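Local atomic coordinates of fibrinogen alpha chain (PDB entry 1M1J), a protein that is cleaved by thrombin and, together with the fibrinogen beta and gamma chains, probably polymerises into the insoluble fibrin matrix of blood clots. Residues E152-D156 with Y172-K176; I92-K96 with V216-F220. The contacts are given in a common frame with arbitrary orientation. Residue numbers count along the deposited sequence, not the author numbering.

Interaction 1. Residues E152-D156 with Y172-K176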
ATOM      1  N   GLU D 152    -127.678   8.974  76.343  1.00 45.79           N
ATOM      2  CA  GLU D 152    -128.501  10.176  76.345  1.00 44.60           C
ATOM      3  C   GLU D 152    -129.951   9.821  76.089  1.00 38.94           C
ATOM      4  O   GLU D 152    -130.840  10.348  76.744  1.00 50.98           O
ATOM      5  CB  GLU D 152    -128.037  11.189  75.294  1.00 42.18           C
ATOM      6  CG  GLU D 152    -128.929  12.432  75.226  1.00 48.95           C
ATOM      7  CD  GLU D 152    -128.406  13.505  74.288  1.00 54.32           C
ATOM      8  OE1 GLU D 152    -129.114  14.516  74.075  1.00 61.31           O
ATOM      9  OE2 GLU D 152    -127.285  13.345  73.764  1.00 63.02           O
ATOM     10  N   VAL D 153    -130.191   8.926  75.139  1.00 40.57           N
ATOM     11  CA  VAL D 153    -131.554   8.522  74.829  1.00 40.00           C
ATOM     12  C   VAL D 153    -132.160   7.729  75.980  1.00 35.66           C
ATOM     13  O   VAL D 153    -133.344   7.872  76.265  1.00 36.81           O
ATOM     14  CB  VAL D 153    -131.626   7.694  73.508  1.00 42.15           C
ATOM     15  CG1 VAL D 153    -132.948   6.935  73.423  1.00 39.29           C
ATOM     16  CG2 VAL D 153    -131.530   8.630  72.305  1.00 32.71           C
ATOM     17  N   ASP D 154    -131.357   6.908  76.651  1.00 33.64           N
ATOM     18  CA  ASP D 154    -131.874   6.120  77.767  1.00 35.12           C
ATOM     19  C   ASP D 154    -132.342   7.071  78.872  1.00 41.18           C
ATOM     20  O   ASP D 154    -133.431   6.917  79.421  1.00 48.24           O
ATOM     21  CB  ASP D 154    -130.794   5.190  78.324  1.00 35.51           C
ATOM     22  CG  ASP D 154    -131.359   4.119  79.256  1.00 49.89           C
ATOM     23  OD1 ASP D 154    -130.667   3.730  80.226  1.00 50.75           O
ATOM     24  OD2 ASP D 154    -132.492   3.650  79.010  1.00 63.18           O
ATOM     25  N   ILE D 155    -131.521   8.063  79.191  1.00 37.80           N
ATOM     26  CA  ILE D 155    -131.876   9.012  80.226  1.00 39.07           C
ATOM     27  C   ILE D 155    -133.069   9.870  79.826  1.00 43.55           C
ATOM     28  O   ILE D 155    -133.903  10.194  80.668  1.00 44.76           O
ATOM     29  CB  ILE D 155    -130.685   9.912  80.580  1.00 42.32           C
ATOM     30  CG1 ILE D 155    -129.537   9.040  81.108  1.00 44.14           C
ATOM     31  CG2 ILE D 155    -131.100  10.938  81.625  1.00 37.30           C
ATOM     32  CD1 ILE D 155    -128.217   9.778  81.318  1.00 29.59           C
ATOM     33  N   ASP D 156    -133.160  10.230  78.548  1.00 35.86           N
ATOM     34  CA  ASP D 156    -134.276  11.044  78.077  1.00 35.84           C
ATOM     35  C   ASP D 156    -135.580  10.307  78.353  1.00 42.55           C
ATOM     36  O   ASP D 156    -136.547  10.873  78.861  1.00 49.15           O
ATOM     37  CB  ASP D 156    -134.143  11.315  76.576  1.00 45.53           C
ATOM     38  CG  ASP D 156    -135.361  12.023  75.993  1.00 43.51           C
ATOM     39  OD1 ASP D 156    -136.433  11.398  75.906  1.00 65.63           O
ATOM     40  OD2 ASP D 156    -135.255  13.208  75.620  1.00 62.70           O
ATOM     41  N   TYR D 172    -136.513  17.395  78.996  1.00 39.65           N
ATOM     42  CA  TYR D 172    -135.195  17.225  78.424  1.00 43.20           C
ATOM     43  C   TYR D 172    -135.436  16.643  77.044  1.00 48.57           C
ATOM     44  O   TYR D 172    -136.242  15.723  76.877  1.00 48.33           O
ATOM     45  CB  TYR D 172    -134.325  16.270  79.238  1.00 36.60           C
ATOM     46  CG  TYR D 172    -132.969  16.064  78.594  1.00 45.56           C
ATOM     47  CD1 TYR D 172    -131.920  16.963  78.820  1.00 43.55           C
ATOM     48  CD2 TYR D 172    -132.754  15.011  77.699  1.00 43.07           C
ATOM     49  CE1 TYR D 172    -130.687  16.818  78.166  1.00 48.66           C
ATOM     50  CE2 TYR D 172    -131.528  14.858  77.037  1.00 55.16           C
ATOM     51  CZ  TYR D 172    -130.500  15.762  77.274  1.00 57.39           C
ATOM     52  OH  TYR D 172    -129.295  15.610  76.618  1.00 50.03           O
ATOM     53  N   GLN D 173    -134.738  17.176  76.054  1.00 50.78           N
ATOM     54  CA  GLN D 173    -134.909  16.715  74.690  1.00 52.01           C
ATOM     55  C   GLN D 173    -133.547  16.362  74.102  1.00 52.62           C
ATOM     56  O   GLN D 173    -132.603  17.148  74.206  1.00 58.67           O
ATOM     57  CB  GLN D 173    -135.582  17.825  73.873  1.00 53.63           C
ATOM     58  CG  GLN D 173    -136.549  17.337  72.816  1.00 61.84           C
ATOM     59  CD  GLN D 173    -137.684  16.525  73.407  1.00 67.17           C
ATOM     60  OE1 GLN D 173    -138.497  17.033  74.181  1.00 51.66           O
ATOM     61  NE2 GLN D 173    -137.739  15.250  73.048  1.00 77.61           N
ATOM     62  N   VAL D 174    -133.442  15.178  73.501  1.00 55.71           N
ATOM     63  CA  VAL D 174    -132.187  14.735  72.885  1.00 59.76           C
ATOM     64  C   VAL D 174    -131.912  15.548  71.629  1.00 61.69           C
ATOM     65  O   VAL D 174    -132.807  15.733  70.803  1.00 53.59           O
ATOM     66  CB  VAL D 174    -132.235  13.245  72.481  1.00 52.78           C
ATOM     67  CG1 VAL D 174    -132.203  12.369  73.718  1.00 55.97           C
ATOM     68  CG2 VAL D 174    -133.493  12.969  71.668  1.00 68.79           C
ATOM     69  N   ASP D 175    -130.676  16.024  71.486  1.00 68.91           N
ATOM     70  CA  ASP D 175    -130.294  16.821  70.324  1.00 77.68           C
ATOM     71  C   ASP D 175    -130.424  16.052  69.001  1.00 78.16           C
ATOM     72  O   ASP D 175    -130.836  16.622  67.988  1.00 78.21           O
ATOM     73  CB  ASP D 175    -128.856  17.324  70.482  1.00 90.74           C
ATOM     74  CG  ASP D 175    -128.508  18.424  69.488  1.00103.17           C
ATOM     75  OD1 ASP D 175    -128.709  18.222  68.270  1.00107.53           O
ATOM     76  OD2 ASP D 175    -128.030  19.491  69.928  1.00109.06           O
ATOM     77  N   LYS D 176    -130.072  14.766  69.016  1.00 79.61           N
ATOM     78  CA  LYS D 176    -130.144  13.905  67.827  1.00 84.67           C
ATOM     79  C   LYS D 176    -129.262  14.368  66.675  1.00 87.69           C
ATOM     80  O   LYS D 176    -129.229  13.732  65.619  1.00 83.23           O
ATOM     81  CB  LYS D 176    -131.587  13.781  67.320  1.00 78.36           C
ATOM     82  CG  LYS D 176    -132.314  12.526  67.788  1.00 74.65           C
ATOM     83  CD  LYS D 176    -133.727  12.458  67.221  1.00 70.89           C
ATOM     84  CE  LYS D 176    -134.482  11.245  67.752  1.00 75.34           C
ATOM     85  NZ  LYS D 176    -135.884  11.176  67.229  1.00 70.09           N
TER
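Polar contacts centre on E152, whose extended side chain (chi1 and chi2 both t) carries its carboxylate across to the returning segment 172-176. Y172 OH donates to E152 OE1 at 2.8 Å, the carboxylate lying at the ring edge, and D175 N reaches E152 OE1 in a weak hydrogen bond of 3.4 Å. D156 OD2 stands 3.0 Å from Y172 O, but both are acceptors; the carboxylate's strong partner is R160, through a salt bridge. Segment 172-176 has no regular secondary structure: it follows the hairpin-like reversal after helix 82-160, where the alpha chain folds back to add a fourth strand to the three-chain coiled coil. Apolar contacts come from V174, which points toward the helix: its CG1 lies 3.6 Å from E152 CG, 3.6 Å from D156 CB and 4.1 Å from V153 CG2, so it rests across one helical turn. Beyond the two segments, Y172 packs on L187 of the beta chain.

Interaction 2. Residues I92-K96 with V216-F220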
ATOM      1  N   ILE D  92     -46.868  13.758  42.803  1.00 82.49           N
ATOM      2  CA  ILE D  92     -46.991  12.913  43.992  1.00 82.47           C
ATOM      3  C   ILE D  92     -47.058  13.816  45.225  1.00 83.69           C
ATOM      4  O   ILE D  92     -47.501  13.401  46.299  1.00 85.28           O
ATOM      5  CB  ILE D  92     -45.778  11.944  44.122  1.00 86.21           C
ATOM      6  CG1 ILE D  92     -45.909  10.818  43.098  1.00 86.72           C
ATOM      7  CG2 ILE D  92     -45.694  11.355  45.527  1.00 70.94           C
ATOM      8  CD1 ILE D  92     -47.137   9.956  43.295  1.00 88.91           C
ATOM      9  N   ASN D  93     -46.613  15.058  45.057  1.00 82.73           N
ATOM     10  CA  ASN D  93     -46.623  16.042  46.132  1.00 75.90           C
ATOM     11  C   ASN D  93     -47.895  16.890  46.094  1.00 73.48           C
ATOM     12  O   ASN D  93     -48.381  17.336  47.135  1.00 69.06           O
ATOM     13  CB  ASN D  93     -45.384  16.925  46.031  1.00 75.37           C
ATOM     14  CG  ASN D  93     -44.160  16.265  46.626  1.00 80.73           C
ATOM     15  OD1 ASN D  93     -43.035  16.718  46.415  1.00 77.73           O
ATOM     16  ND2 ASN D  93     -44.373  15.192  47.391  1.00 75.02           N
ATOM     17  N   ILE D  94     -48.421  17.113  44.892  1.00 61.14           N
ATOM     18  CA  ILE D  94     -49.658  17.864  44.729  1.00 62.79           C
ATOM     19  C   ILE D  94     -50.823  17.006  45.220  1.00 72.44           C
ATOM     20  O   ILE D  94     -51.633  17.437  46.042  1.00 77.86           O
ATOM     21  CB  ILE D  94     -49.925  18.219  43.248  1.00 54.73           C
ATOM     22  CG1 ILE D  94     -49.088  19.428  42.843  1.00 47.61           C
ATOM     23  CG2 ILE D  94     -51.421  18.483  43.027  1.00 45.61           C
ATOM     24  CD1 ILE D  94     -49.486  20.024  41.502  1.00 53.08           C
ATOM     25  N   LEU D  95     -50.898  15.783  44.705  1.00 77.01           N
ATOM     26  CA  LEU D  95     -51.964  14.858  45.061  1.00 75.21           C
ATOM     27  C   LEU D  95     -51.891  14.312  46.487  1.00 77.39           C
ATOM     28  O   LEU D  95     -52.925  14.080  47.115  1.00 77.91           O
ATOM     29  CB  LEU D  95     -51.997  13.706  44.050  1.00 69.32           C
ATOM     30  CG  LEU D  95     -52.785  13.944  42.749  1.00 74.55           C
ATOM     31  CD1 LEU D  95     -52.522  15.338  42.181  1.00 68.44           C
ATOM     32  CD2 LEU D  95     -52.407  12.868  41.741  1.00 71.10           C
ATOM     33  N   LYS D  96     -50.683  14.114  47.003  1.00 79.46           N
ATOM     34  CA  LYS D  96     -50.508  13.587  48.354  1.00 84.32           C
ATOM     35  C   LYS D  96     -51.513  14.180  49.350  1.00 86.09           C
ATOM     36  O   LYS D  96     -52.210  13.445  50.044  1.00 81.97           O
ATOM     37  CB  LYS D  96     -49.072  13.838  48.832  1.00 91.27           C
ATOM     38  CG  LYS D  96     -48.733  13.276  50.207  1.00 92.54           C
ATOM     39  CD  LYS D  96     -48.870  11.761  50.254  1.00 99.88           C
ATOM     40  CE  LYS D  96     -48.072  11.172  51.413  1.00 99.31           C
ATOM     41  NZ  LYS D  96     -48.405  11.807  52.719  1.00 99.00           N
ATOM     42  N   VAL D 216     -49.779   5.914  48.529  1.00113.10           N
ATOM     43  CA  VAL D 216     -49.087   6.962  47.780  1.00105.59           C
ATOM     44  C   VAL D 216     -47.715   7.308  48.376  1.00108.93           C
ATOM     45  O   VAL D 216     -46.795   7.671  47.640  1.00108.90           O
ATOM     46  CB  VAL D 216     -49.923   8.258  47.716  1.00 98.31           C
ATOM     47  CG1 VAL D 216     -49.309   9.221  46.711  1.00 83.28           C
ATOM     48  CG2 VAL D 216     -51.355   7.933  47.340  1.00 92.24           C
ATOM     49  N   PRO D 217     -47.564   7.213  49.714  1.00115.51           N
ATOM     50  CA  PRO D 217     -46.285   7.524  50.370  1.00120.23           C
ATOM     51  C   PRO D 217     -45.123   6.609  49.966  1.00126.43           C
ATOM     52  O   PRO D 217     -43.958   6.940  50.203  1.00128.96           O
ATOM     53  CB  PRO D 217     -46.617   7.393  51.856  1.00112.44           C
ATOM     54  CG  PRO D 217     -48.051   7.781  51.914  1.00109.97           C
ATOM     55  CD  PRO D 217     -48.624   7.047  50.727  1.00110.30           C
ATOM     56  N   GLU D 218     -45.440   5.466  49.362  1.00133.59           N
ATOM     57  CA  GLU D 218     -44.416   4.507  48.943  1.00139.00           C
ATOM     58  C   GLU D 218     -43.496   5.008  47.834  1.00139.97           C
ATOM     59  O   GLU D 218     -42.272   4.997  47.983  1.00140.89           O
ATOM     60  CB  GLU D 218     -45.059   3.189  48.485  1.00141.72           C
ATOM     61  CG  GLU D 218     -45.664   2.358  49.602  1.00145.21           C
ATOM     62  CD  GLU D 218     -46.936   2.964  50.155  1.00147.35           C
ATOM     63  OE1 GLU D 218     -47.937   3.011  49.411  1.00147.72           O
ATOM     64  OE2 GLU D 218     -46.934   3.395  51.328  1.00146.24           O
ATOM     65  N   HIS D 219     -44.091   5.442  46.728  1.00135.61           N
ATOM     66  CA  HIS D 219     -43.339   5.923  45.573  1.00131.97           C
ATOM     67  C   HIS D 219     -42.122   6.782  45.920  1.00132.72           C
ATOM     68  O   HIS D 219     -41.128   6.782  45.188  1.00132.32           O
ATOM     69  CB  HIS D 219     -44.267   6.699  44.638  1.00126.75           C
ATOM     70  CG  HIS D 219     -43.710   6.893  43.263  1.00119.29           C
ATOM     71  ND1 HIS D 219     -43.272   5.842  42.485  1.00114.61           N
ATOM     72  CD2 HIS D 219     -43.536   8.010  42.518  1.00116.37           C
ATOM     73  CE1 HIS D 219     -42.853   6.305  41.320  1.00112.12           C
ATOM     74  NE2 HIS D 219     -43.003   7.618  41.315  1.00113.75           N
ATOM     75  N   PHE D 220     -42.198   7.508  47.033  1.00130.81           N
ATOM     76  CA  PHE D 220     -41.098   8.369  47.469  1.00129.72           C
ATOM     77  C   PHE D 220     -39.757   7.627  47.517  1.00128.44           C
ATOM     78  O   PHE D 220     -38.888   7.920  46.665  1.00123.76           O
ATOM     79  CB  PHE D 220     -41.408   8.960  48.852  1.00127.11           C
ATOM     80  CG  PHE D 220     -42.522   9.975  48.851  1.00125.54           C
ATOM     81  CD1 PHE D 220     -43.800   9.630  48.416  1.00125.08           C
ATOM     82  CD2 PHE D 220     -42.294  11.276  49.296  1.00121.95           C
ATOM     83  CE1 PHE D 220     -44.836  10.567  48.428  1.00124.18           C
ATOM     84  CE2 PHE D 220     -43.323  12.223  49.310  1.00121.40           C
ATOM     85  CZ  PHE D 220     -44.597  11.866  48.875  1.00122.40           C
TER
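The folded-back portion of the fibrinogen alpha chain meets the coiled coil again here, where the segment 216-220, at the end of the modelled chain, lies beside helix 82-160. Three residues of the helix face it: I92, N93 and K96, of which I92 and K96 are one turn apart. I92 is covered most, with 80 Å² buried; its CA-to-CB bond points toward the other segment, its CD1 is 4.1 Å from V216 CG1, and its CG1 is 3.7 Å from H219 CD2. The ring of F220 is approached by N93 ND2, 3.6 Å from F220 CZ, and by K96 CE, 4.4 Å from F220 CZ. K96 contributes through its aliphatic part: K96 CE sits 3.4 Å from P217 CG and K96 CD 4.4 Å from V216 CG1, while its NZ is engaged by E100 in a salt bridge. The pairing is one of van der Waals contacts, mostly between carbons, with 331 Å² buried in total and the nearest CA pair, K96 and V216, 6.8 Å apart. Around it the beta chain completes the packing, I126 against I92 and Y122 against H219, and L95 packs on L130 of the beta chain. Such lateral packing of a returning segment on a helix of the three-chain bundle belongs to the fourth-strand arrangement of the fibrinogen coiled coil.

Both contacts hold the folded-back part of the alpha chain against helix 82-160, yet their centres are 90 Å apart and their nearest atoms about 79 Å apart, so they do not touch. Interaction 1 is local in sequence, its closest ends 16 residues apart, and sits by the reversal; interaction 2 joins segments 120 residues apart, farther back along the helix. Each is partly buried, with four of seven touching residues buried in the first and three in the second, and their areas are similar, 309 and 331 Å². Their chemistry differs: the first combines a carboxylate that accepts a tyrosine hydrogen bond with the apolar V174, whereas 92-96 meets 216-220 mainly through aliphatic and ring carbons, with the N93 amide at the edge.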